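Local coordinates for nitrogenase molybdenum-iron protein beta chain (Clostridium pasteurianum, PDB 4WES) that forms, with the alpha chain, the molybdenum-iron component of nitrogenase, which reduces dinitrogen to ammonium, and shares an [8Fe-7S] cluster with that chain, at residues E293-Q298 and V425-A430; K339-G344 and M348-E353; K352-M357 and S366-E371; Y420-V425 and A430-E435. All coordinates share one frame; numbering follows the deposited sequence. Where two conformers were deposited one is given.

Interaction 1: E293-Q298 and V425-A430; sequences EEERGQ and VGYKGA
R296 and Y427 bring two helices close together, their CA atoms 5.4 Å apart where the middle of 293-298 meets an early turn of helix 426-448. The phenol ring of Y427 lies flat beneath the aliphatic part of R296: CB sits almost exactly over the ring centre, 3.6 Å from the centroid and 4° off the normal, a CH-pi contact. From there the arginine runs extended, CG anti to the backbone N (chi1 -176°), so that CG passes 3.5 Å from Y427 CE1 and the guanidinium goes beyond the ring. Its plane stands 76° to the ring, with Y427 OH near its edge; D274 takes both a salt bridge from R296 NE and a hydrogen bond with that hydroxyl, tying the two polar ends to one carboxylate. On the flank, E295 packs CB to CB against Y427 at 3.9 Å, while its OE1 accepts a 2.7 Å bond from a water that in turn accepts from K428 N, bridging the carboxylate to the backbone of K428. E295 also pairs with R189. Helix 270-284, which carries D274, and helix 181-193, which carries R189, flank this helix pair, and W519 of the alpha chain packs on Y427.

Interaction 2: K339-G344 and M348-E353; sequences KYVVTG and MKFQKE
Strand 337-343, helix 348-360 and strand 367-370 form a beta-alpha-beta unit of a parallel sheet, and the packing of its first strand on its helix relies largely on one phenylalanine. Over these short segments strand 341-343 and helix 348-353 run nearly antiparallel, at 169°, with their axes 9.9 Å apart. F350 spans that gap. Its ring extends from the helix to the strand, CG lying opposite the backbone N, and offers a face to T343, whose methyl CG2 stands 3.5 Å from the centroid and only 3° off the normal, a CH-pi contact centred on the ring. The threonine torsion decides which branch does this: OG1 is anti to the backbone N (chi1 -177°) and bonds to G319 O, leaving the methyl to meet the aromatic face. At the far end of the ring, CZ approaches V341 CG1 at 3.8 Å, obliquely, and lies as near, 3.8 Å, to the strand backbone at V342 C. V341 O comes in at the ring edge, in its plane, 3.9 Å from F350 CE1. V341 and T343 thus present their side chains to the helix, whereas V342 points the other way, to helix 374-383. Further round F350, I324 of helix 321-333 and V368 and V370 of strand 367-370 add their side chains to the same hydrophobic layer between sheet and helices.

Interaction 3: K352-M357 and S366-E371; sequences KEIDAM and SKVKVE
V368, with the largest share of the buried surface, fits its two methyls against I354 and D355 on successive positions of the helix. Its CG2 meets I354 CG2 at 3.4 Å, tighter than ordinary van der Waals contact between carbons; the isoleucine was deposited in two conformers, so this closeness deserves caution. The second methyl, V368 CG1, is 3.8 Å from the same I354 CG2 and 3.9 Å from I354 CB. It is thus the CG2 branch, with CB behind it, that meets the strand. CG2 lies anti to the backbone N, whereas CG1 is anti to the carbonyl carbon (chi1 -63°) and carries CD1 away from V368. Here the helix of a beta-alpha-beta unit packs on the second of its two strands, 367-370, an outermost strand of a parallel sheet in this chain. Backbone hydrogen bonds join it to 337-343, among them those of K367 with K339 and V341, and I354 also touches V341 on that neighbouring strand. D355 adds a polar touch: its OD1 lies 3.8 Å from V368 CG2 and 3.9 Å from V368 CB. The other carboxylate oxygen, OD2, has a weak hydrogen bond from Q351 NE2, one turn earlier on the helix, and that same amide nitrogen makes another weak hydrogen bond to V368 O. L358, farther along the helix, adds to the cover over V368.

Interaction 4: Y420-V425 and A430-E435; sequences YYNPKV and AIRLVE
R432 and N422 meet on the partly exposed side of this contact, where R432 NH2 lies 3.7 Å from N422 OD1 and 3.8 Å from N422 CG. The asparagine was modelled in two conformers and this describes one of them, so the meeting is tentative. In it the two side chains cross at about a right angle, with amide and guanidinium planes 60° apart, and R432 NE stands 4.0 Å from N422 CB. Bends at chi2 (-81°) and chi3 (-53°) fold the arginine over to the asparagine. L433, which is buried, packs its CD1 3.8 Å from K424 O, and the backbone of K424 runs close to the early turns of the helix, its CA 6.1 Å from that of A430. The loop after strand 406-408 thus doubles back along the start of the long helix 426-448, so that residues just before the helix lie beside its early turns. Outside this shell, D183 accepts hydrogen bonds from the backbone N of both K424 and V425, while K424 NZ pairs with E323. F330 of helix 321-333 packs on A430 and L433. The polar end faces the second subunit: E435 OE1 takes a hydrogen bond from N422 ND2 of that subunit, and R432 NH1 gives a weak one to its N422 OD1.

Interactions 2 and 3 pack one helix, 348-360, on neighbouring strands of one parallel sheet, and their centres are only 4 Å apart; the first is wholly buried and aromatic, the second partly buried and aliphatic with a carboxylate beside it. Interactions 1 and 4 share the beginning of helix 426-448, and I431 CD1 links them by packing 3.9 Å from E295 O. Interaction 1 is buried, a ring under an arginine chain, whereas interaction 4 is partly buried and mixes polar groups with loop backbone. Both touch the second beta subunit, while interaction 2 meets no other chain. The nearest atoms of interactions 1 and 2 remain about 15 Å apart.

Interaction 1: E293-Q298 and V425-A430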
# COMPACT_ATOMS: atom_id res chain seq x y z
N GLU B 293 10.61 -22.08 -10.73
CA GLU B 293 9.60 -22.14 -11.78
C GLU B 293 8.21 -21.80 -11.25
O GLU B 293 7.45 -21.11 -11.95
CB GLU B 293 9.65 -23.50 -12.48
CG GLU B 293 8.69 -23.52 -13.67
CD GLU B 293 8.94 -24.59 -14.67
OE1 GLU B 293 8.00 -24.81 -15.47
OE2 GLU B 293 10.04 -25.18 -14.68
N GLU B 294 7.87 -22.26 -10.05
CA GLU B 294 6.56 -21.90 -9.47
C GLU B 294 6.46 -20.39 -9.29
O GLU B 294 5.42 -19.80 -9.60
CB GLU B 294 6.33 -22.61 -8.12
CG GLU B 294 4.95 -22.36 -7.58
CD GLU B 294 4.73 -22.78 -6.15
OE1 GLU B 294 5.59 -22.52 -5.30
OE2 GLU B 294 3.63 -23.33 -5.87
N GLU B 295 7.50 -19.76 -8.74
CA GLU B 295 7.49 -18.30 -8.53
C GLU B 295 7.26 -17.54 -9.85
O GLU B 295 6.46 -16.60 -9.91
CB GLU B 295 8.81 -17.83 -7.94
CG GLU B 295 9.24 -18.39 -6.64
CD GLU B 295 10.72 -18.19 -6.24
OE1 GLU B 295 11.41 -17.31 -6.79
OE2 GLU B 295 11.20 -18.95 -5.31
N ARG B 296 7.97 -17.96 -10.89
CA ARG B 296 7.78 -17.33 -12.19
C ARG B 296 6.34 -17.48 -12.64
O ARG B 296 5.71 -16.55 -13.15
CB ARG B 296 8.74 -17.90 -13.23
CG ARG B 296 8.62 -17.20 -14.57
CD ARG B 296 9.53 -17.85 -15.59
NE ARG B 296 9.59 -17.11 -16.86
CZ ARG B 296 8.64 -17.08 -17.81
NH1 ARG B 296 7.55 -17.85 -17.72
NH2 ARG B 296 8.79 -16.31 -18.87
N GLY B 297 5.80 -18.69 -12.51
CA GLY B 297 4.44 -18.92 -12.92
C GLY B 297 3.39 -18.18 -12.11
O GLY B 297 2.33 -17.86 -12.63
N GLN B 298 3.68 -17.93 -10.83
CA GLN B 298 2.81 -17.08 -10.03
C GLN B 298 2.88 -15.63 -10.53
O GLN B 298 1.86 -14.93 -10.56
CB GLN B 298 3.20 -17.13 -8.55
CG GLN B 298 2.88 -18.48 -7.89
CD GLN B 298 3.51 -18.58 -6.53
OE1 GLN B 298 4.68 -18.21 -6.33
NE2 GLN B 298 2.76 -19.08 -5.58
N VAL B 425 13.75 -7.16 -7.04
CA VAL B 425 14.32 -8.06 -8.02
C VAL B 425 13.72 -9.46 -7.94
O VAL B 425 13.09 -9.85 -6.95
CB VAL B 425 15.85 -8.15 -7.86
CG1 VAL B 425 16.49 -6.80 -8.09
CG2 VAL B 425 16.27 -8.78 -6.52
N GLY B 426 13.97 -10.24 -8.98
CA GLY B 426 13.49 -11.60 -9.04
C GLY B 426 12.01 -11.72 -9.33
O GLY B 426 11.30 -10.73 -9.48
N TYR B 427 11.52 -12.95 -9.44
CA TYR B 427 10.09 -13.16 -9.59
C TYR B 427 9.36 -12.69 -8.35
O TYR B 427 8.27 -12.09 -8.47
CB TYR B 427 9.79 -14.63 -9.93
CG TYR B 427 10.58 -15.13 -11.11
CD1 TYR B 427 10.45 -14.57 -12.37
CD2 TYR B 427 11.48 -16.19 -10.98
CE1 TYR B 427 11.18 -15.02 -13.47
CE2 TYR B 427 12.21 -16.64 -12.05
CZ TYR B 427 12.06 -16.07 -13.30
OH TYR B 427 12.82 -16.52 -14.35
N LYS B 428 9.93 -12.91 -7.18
CA LYS B 428 9.35 -12.48 -5.92
C LYS B 428 9.16 -10.96 -5.87
O LYS B 428 8.12 -10.43 -5.47
CB LYS B 428 10.25 -12.94 -4.78
CG LYS B 428 9.83 -12.57 -3.37
CD LYS B 428 10.71 -13.08 -2.22
CE LYS B 428 10.19 -12.46 -0.91
NZ LYS B 428 11.09 -12.61 0.27
N GLY B 429 10.21 -10.24 -6.25
CA GLY B 429 10.15 -8.79 -6.27
C GLY B 429 9.19 -8.27 -7.31
O GLY B 429 8.49 -7.27 -7.09
N ALA B 430 9.11 -8.94 -8.46
CA ALA B 430 8.17 -8.55 -9.50
C ALA B 430 6.73 -8.69 -9.03
O ALA B 430 5.89 -7.83 -9.33
CB ALA B 430 8.40 -9.39 -10.75
O HOH W 1 12.24 -14.75 -7.31

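Interaction 2: K339-G344 and M348-E353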
# COMPACT_ATOMS: atom_id res chain seq x y z
N LYS B 339 6.13 6.33 -20.42
CA LYS B 339 5.78 7.57 -21.11
C LYS B 339 6.88 8.60 -20.95
O LYS B 339 7.28 9.24 -21.93
CB LYS B 339 4.45 8.06 -20.59
CG LYS B 339 4.01 9.39 -21.15
CD LYS B 339 3.83 9.34 -22.63
CE LYS B 339 3.14 10.63 -23.08
NZ LYS B 339 2.88 10.52 -24.53
N TYR B 340 7.33 8.80 -19.72
CA TYR B 340 8.41 9.75 -19.38
C TYR B 340 9.41 8.94 -18.59
O TYR B 340 9.06 8.34 -17.59
CB TYR B 340 7.92 10.93 -18.56
CG TYR B 340 6.81 11.72 -19.20
CD1 TYR B 340 6.83 12.06 -20.55
CD2 TYR B 340 5.69 12.12 -18.48
CE1 TYR B 340 5.79 12.74 -21.14
CE2 TYR B 340 4.66 12.83 -19.06
CZ TYR B 340 4.73 13.14 -20.39
OH TYR B 340 3.70 13.82 -21.01
N VAL B 341 10.67 8.92 -19.04
CA VAL B 341 11.69 8.02 -18.48
C VAL B 341 12.97 8.83 -18.32
O VAL B 341 13.57 9.22 -19.32
CB VAL B 341 11.91 6.78 -19.36
CG1 VAL B 341 12.72 5.76 -18.58
CG2 VAL B 341 10.61 6.16 -19.83
N VAL B 342 13.39 9.05 -17.07
CA VAL B 342 14.49 9.96 -16.78
C VAL B 342 15.47 9.39 -15.79
O VAL B 342 15.07 8.78 -14.79
CB VAL B 342 13.94 11.31 -16.27
CG1 VAL B 342 15.03 12.22 -15.74
CG2 VAL B 342 13.17 12.00 -17.38
N THR B 343 16.76 9.62 -16.05
CA THR B 343 17.77 9.44 -15.03
C THR B 343 18.61 10.71 -14.93
O THR B 343 18.84 11.37 -15.96
CB THR B 343 18.68 8.23 -15.32
OG1 THR B 343 19.61 8.07 -14.23
CG2 THR B 343 19.46 8.34 -16.58
N GLY B 344 19.10 11.00 -13.74
CA GLY B 344 20.08 12.05 -13.57
C GLY B 344 21.50 11.63 -13.84
O GLY B 344 22.39 12.46 -13.94
N MET B 348 25.22 7.31 -22.32
CA MET B 348 24.38 7.04 -23.48
C MET B 348 23.65 5.70 -23.42
O MET B 348 22.65 5.52 -24.09
CB MET B 348 25.21 7.06 -24.76
CG MET B 348 25.95 8.37 -24.96
SD MET B 348 24.82 9.75 -25.21
CE MET B 348 24.48 10.36 -23.56
N LYS B 349 24.15 4.78 -22.60
CA LYS B 349 23.54 3.44 -22.59
C LYS B 349 22.06 3.48 -22.27
O LYS B 349 21.26 2.82 -22.91
CB LYS B 349 24.27 2.50 -21.64
CG LYS B 349 23.81 1.08 -21.78
CD LYS B 349 24.68 0.10 -21.02
CE LYS B 349 24.28 -1.34 -21.37
NZ LYS B 349 22.80 -1.55 -21.34
N PHE B 350 21.70 4.28 -21.26
CA PHE B 350 20.29 4.40 -20.84
C PHE B 350 19.42 4.81 -22.00
O PHE B 350 18.36 4.21 -22.26
CB PHE B 350 20.23 5.43 -19.71
CG PHE B 350 18.86 5.72 -19.18
CD1 PHE B 350 18.09 6.75 -19.68
CD2 PHE B 350 18.39 5.06 -18.06
CE1 PHE B 350 16.87 7.09 -19.10
CE2 PHE B 350 17.20 5.39 -17.50
CZ PHE B 350 16.43 6.40 -18.00
N GLN B 351 19.84 5.85 -22.72
CA GLN B 351 19.07 6.31 -23.86
C GLN B 351 18.90 5.23 -24.92
O GLN B 351 17.80 4.99 -25.42
CB GLN B 351 19.80 7.49 -24.49
CG GLN B 351 19.02 8.19 -25.56
CD GLN B 351 18.11 9.25 -24.98
OE1 GLN B 351 18.54 10.07 -24.16
NE2 GLN B 351 16.86 9.24 -25.37
N LYS B 352 20.00 4.58 -25.25
CA LYS B 352 19.95 3.55 -26.28
C LYS B 352 19.05 2.39 -25.87
O LYS B 352 18.24 1.92 -26.67
CB LYS B 352 21.36 3.03 -26.56
CG LYS B 352 22.20 4.01 -27.35
CD LYS B 352 23.61 3.47 -27.53
CE LYS B 352 24.59 4.53 -28.00
NZ LYS B 352 25.98 4.01 -27.82
N GLU B 353 19.19 1.91 -24.63
CA GLU B 353 18.42 0.76 -24.20
C GLU B 353 16.93 1.07 -24.10
O GLU B 353 16.10 0.25 -24.50
CB GLU B 353 18.95 0.21 -22.88
CG GLU B 353 20.36 -0.28 -22.96
CD GLU B 353 20.47 -1.51 -23.78
OE1 GLU B 353 19.77 -2.50 -23.47
OE2 GLU B 353 21.30 -1.50 -24.71

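Interaction 3: K352-M357 and S366-E371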
# COMPACT_ATOMS: atom_id res chain seq x y z
N LYS B 352 20.00 4.58 -25.25
CA LYS B 352 19.95 3.55 -26.28
C LYS B 352 19.05 2.39 -25.87
O LYS B 352 18.24 1.92 -26.67
CB LYS B 352 21.36 3.03 -26.56
CG LYS B 352 22.20 4.01 -27.35
CD LYS B 352 23.61 3.47 -27.53
CE LYS B 352 24.59 4.53 -28.00
NZ LYS B 352 25.98 4.01 -27.82
N GLU B 353 19.19 1.91 -24.63
CA GLU B 353 18.42 0.76 -24.20
C GLU B 353 16.93 1.07 -24.10
O GLU B 353 16.10 0.25 -24.50
CB GLU B 353 18.95 0.21 -22.88
CG GLU B 353 20.36 -0.28 -22.96
CD GLU B 353 20.47 -1.51 -23.78
OE1 GLU B 353 19.77 -2.50 -23.47
OE2 GLU B 353 21.30 -1.50 -24.71
N ILE B 354 16.57 2.21 -23.54
CA ILE B 354 15.17 2.61 -23.40
C ILE B 354 14.55 2.83 -24.77
O ILE B 354 13.46 2.36 -25.09
CB ILE B 354 15.00 3.93 -22.56
CG1 ILE B 354 15.48 3.82 -21.10
CG2 ILE B 354 13.55 4.37 -22.58
CD1 ILE B 354 14.78 2.76 -20.26
N ASP B 355 15.25 3.59 -25.61
CA ASP B 355 14.74 3.82 -26.95
C ASP B 355 14.49 2.50 -27.68
O ASP B 355 13.48 2.34 -28.38
CB ASP B 355 15.69 4.69 -27.77
CG ASP B 355 15.66 6.17 -27.40
OD1 ASP B 355 14.77 6.63 -26.67
OD2 ASP B 355 16.56 6.91 -27.92
N ALA B 356 15.43 1.57 -27.54
CA ALA B 356 15.30 0.31 -28.25
C ALA B 356 14.11 -0.52 -27.77
O ALA B 356 13.40 -1.11 -28.60
CB ALA B 356 16.58 -0.51 -28.11
N MET B 357 13.86 -0.58 -26.46
CA MET B 357 12.70 -1.35 -25.99
C MET B 357 11.39 -0.69 -26.39
O MET B 357 10.42 -1.39 -26.68
CB MET B 357 12.78 -1.68 -24.50
CG MET B 357 12.64 -0.47 -23.60
SD MET B 357 12.76 -0.85 -21.85
CE MET B 357 14.47 -1.36 -21.72
N SER B 366 6.97 8.79 -26.42
CA SER B 366 7.55 8.87 -25.07
C SER B 366 8.74 9.82 -25.06
O SER B 366 9.35 10.08 -26.10
CB SER B 366 7.96 7.49 -24.60
OG SER B 366 6.82 6.65 -24.46
N LYS B 367 9.05 10.33 -23.89
CA LYS B 367 10.18 11.22 -23.70
C LYS B 367 11.16 10.52 -22.79
O LYS B 367 10.81 10.17 -21.67
CB LYS B 367 9.80 12.58 -23.12
CG LYS B 367 8.82 13.37 -23.97
CD LYS B 367 8.55 14.76 -23.41
CE LYS B 367 7.67 15.59 -24.32
NZ LYS B 367 7.47 16.96 -23.77
N VAL B 368 12.38 10.35 -23.26
CA VAL B 368 13.46 9.70 -22.54
C VAL B 368 14.58 10.71 -22.38
O VAL B 368 14.98 11.33 -23.39
CB VAL B 368 13.95 8.49 -23.34
CG1 VAL B 368 15.09 7.81 -22.64
CG2 VAL B 368 12.81 7.51 -23.59
N LYS B 369 15.07 10.95 -21.18
CA LYS B 369 16.10 11.95 -21.01
C LYS B 369 17.15 11.49 -20.01
O LYS B 369 16.85 11.09 -18.88
CB LYS B 369 15.52 13.29 -20.58
CG LYS B 369 16.55 14.41 -20.55
CD LYS B 369 15.92 15.77 -20.27
CE LYS B 369 16.96 16.84 -20.15
NZ LYS B 369 16.35 18.17 -19.87
N VAL B 370 18.39 11.59 -20.44
CA VAL B 370 19.57 11.42 -19.60
C VAL B 370 19.97 12.80 -19.05
O VAL B 370 19.95 13.80 -19.79
CB VAL B 370 20.69 10.79 -20.41
CG1 VAL B 370 22.02 10.82 -19.69
CG2 VAL B 370 20.32 9.38 -20.81
N GLU B 371 20.33 12.86 -17.78
CA GLU B 371 20.58 14.14 -17.13
C GLU B 371 19.34 15.04 -17.19
O GLU B 371 19.44 16.26 -17.32
CB GLU B 371 21.85 14.82 -17.61
CG GLU B 371 23.10 14.01 -17.34
CD GLU B 371 24.33 14.75 -17.74
OE1 GLU B 371 24.91 15.49 -16.92
OE2 GLU B 371 24.71 14.63 -18.91

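Interaction 4: Y420-V425 and A430-E435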
# COMPACT_ATOMS: atom_id res chain seq x y z
N TYR B 420 12.54 -1.39 2.99
CA TYR B 420 13.86 -1.97 2.81
C TYR B 420 13.90 -3.47 3.14
O TYR B 420 14.93 -4.10 2.94
CB TYR B 420 14.93 -1.19 3.63
CG TYR B 420 14.35 -0.68 4.91
CD1 TYR B 420 13.92 0.64 5.00
CD2 TYR B 420 14.13 -1.50 6.02
CE1 TYR B 420 13.26 1.12 6.11
CE2 TYR B 420 13.50 -1.03 7.14
CZ TYR B 420 13.05 0.28 7.19
OH TYR B 420 12.34 0.76 8.25
N TYR B 421 12.78 -4.04 3.58
CA TYR B 421 12.67 -5.47 3.73
C TYR B 421 12.08 -6.15 2.48
O TYR B 421 11.99 -7.36 2.46
CB TYR B 421 11.84 -5.81 4.99
CG TYR B 421 12.43 -5.29 6.30
CD1 TYR B 421 13.77 -5.50 6.69
CD2 TYR B 421 11.65 -4.58 7.14
CE1 TYR B 421 14.25 -4.98 7.88
CE2 TYR B 421 12.12 -4.09 8.34
CZ TYR B 421 13.43 -4.25 8.70
OH TYR B 421 13.89 -3.66 9.92
N ASN B 422 11.66 -5.36 1.48
CA ASN B 422 11.04 -5.97 0.30
C ASN B 422 11.92 -5.85 -0.93
O ASN B 422 12.38 -4.78 -1.32
CB ASN B 422 9.61 -5.49 -0.03
CG ASN B 422 9.11 -4.40 0.91
OD1 ASN B 422 8.68 -3.34 0.45
ND2 ASN B 422 9.11 -4.68 2.21
N PRO B 423 12.16 -7.00 -1.59
CA PRO B 423 12.93 -6.93 -2.80
C PRO B 423 12.10 -6.39 -3.95
O PRO B 423 10.86 -6.56 -3.94
CB PRO B 423 13.27 -8.41 -3.07
CG PRO B 423 12.11 -9.16 -2.50
CD PRO B 423 11.73 -8.37 -1.26
N LYS B 424 12.77 -5.77 -4.92
CA LYS B 424 12.21 -5.47 -6.21
C LYS B 424 12.68 -6.40 -7.31
O LYS B 424 12.10 -6.38 -8.39
CB LYS B 424 12.49 -4.00 -6.63
CG LYS B 424 14.00 -3.71 -6.89
CD LYS B 424 14.38 -2.29 -7.31
CE LYS B 424 15.55 -1.71 -6.50
NZ LYS B 424 15.61 -0.22 -6.63
N VAL B 425 13.75 -7.16 -7.04
CA VAL B 425 14.32 -8.06 -8.02
C VAL B 425 13.72 -9.46 -7.94
O VAL B 425 13.09 -9.85 -6.95
CB VAL B 425 15.85 -8.15 -7.86
CG1 VAL B 425 16.49 -6.80 -8.09
CG2 VAL B 425 16.27 -8.78 -6.52
N ALA B 430 9.11 -8.94 -8.46
CA ALA B 430 8.17 -8.55 -9.50
C ALA B 430 6.73 -8.69 -9.03
O ALA B 430 5.89 -7.83 -9.33
CB ALA B 430 8.40 -9.39 -10.75
N ILE B 431 6.43 -9.76 -8.29
CA ILE B 431 5.10 -9.95 -7.73
C ILE B 431 4.77 -8.78 -6.80
O ILE B 431 3.67 -8.21 -6.85
CB ILE B 431 5.04 -11.31 -7.00
CG1 ILE B 431 5.01 -12.43 -8.03
CG2 ILE B 431 3.85 -11.39 -6.04
CD1 ILE B 431 5.28 -13.83 -7.42
N ARG B 432 5.71 -8.41 -5.93
CA ARG B 432 5.49 -7.29 -5.03
C ARG B 432 5.23 -6.00 -5.78
O ARG B 432 4.34 -5.21 -5.41
CB ARG B 432 6.67 -7.13 -4.09
CG ARG B 432 6.84 -8.26 -3.07
CD ARG B 432 5.92 -8.11 -1.85
NE ARG B 432 6.04 -6.81 -1.19
CZ ARG B 432 5.28 -6.40 -0.16
NH1 ARG B 432 4.33 -7.18 0.35
NH2 ARG B 432 5.48 -5.19 0.35
N LEU B 433 5.97 -5.76 -6.86
CA LEU B 433 5.77 -4.57 -7.69
C LEU B 433 4.38 -4.54 -8.32
O LEU B 433 3.72 -3.49 -8.35
CB LEU B 433 6.84 -4.45 -8.77
CG LEU B 433 8.21 -3.97 -8.30
CD1 LEU B 433 9.22 -4.18 -9.41
CD2 LEU B 433 8.17 -2.52 -7.82
N VAL B 434 3.93 -5.67 -8.89
CA VAL B 434 2.62 -5.66 -9.50
C VAL B 434 1.52 -5.41 -8.48
O VAL B 434 0.58 -4.67 -8.74
CB VAL B 434 2.33 -6.96 -10.28
CG1 VAL B 434 0.94 -6.97 -10.89
CG2 VAL B 434 3.41 -7.14 -11.36
N GLU B 435 1.64 -6.01 -7.31
CA GLU B 435 0.69 -5.74 -6.23
C GLU B 435 0.69 -4.26 -5.86
O GLU B 435 -0.37 -3.65 -5.74
CB GLU B 435 1.00 -6.60 -5.02
CG GLU B 435 0.01 -6.37 -3.91
CD GLU B 435 0.33 -7.03 -2.61
OE1 GLU B 435 1.52 -7.38 -2.35
OE2 GLU B 435 -0.62 -7.15 -1.81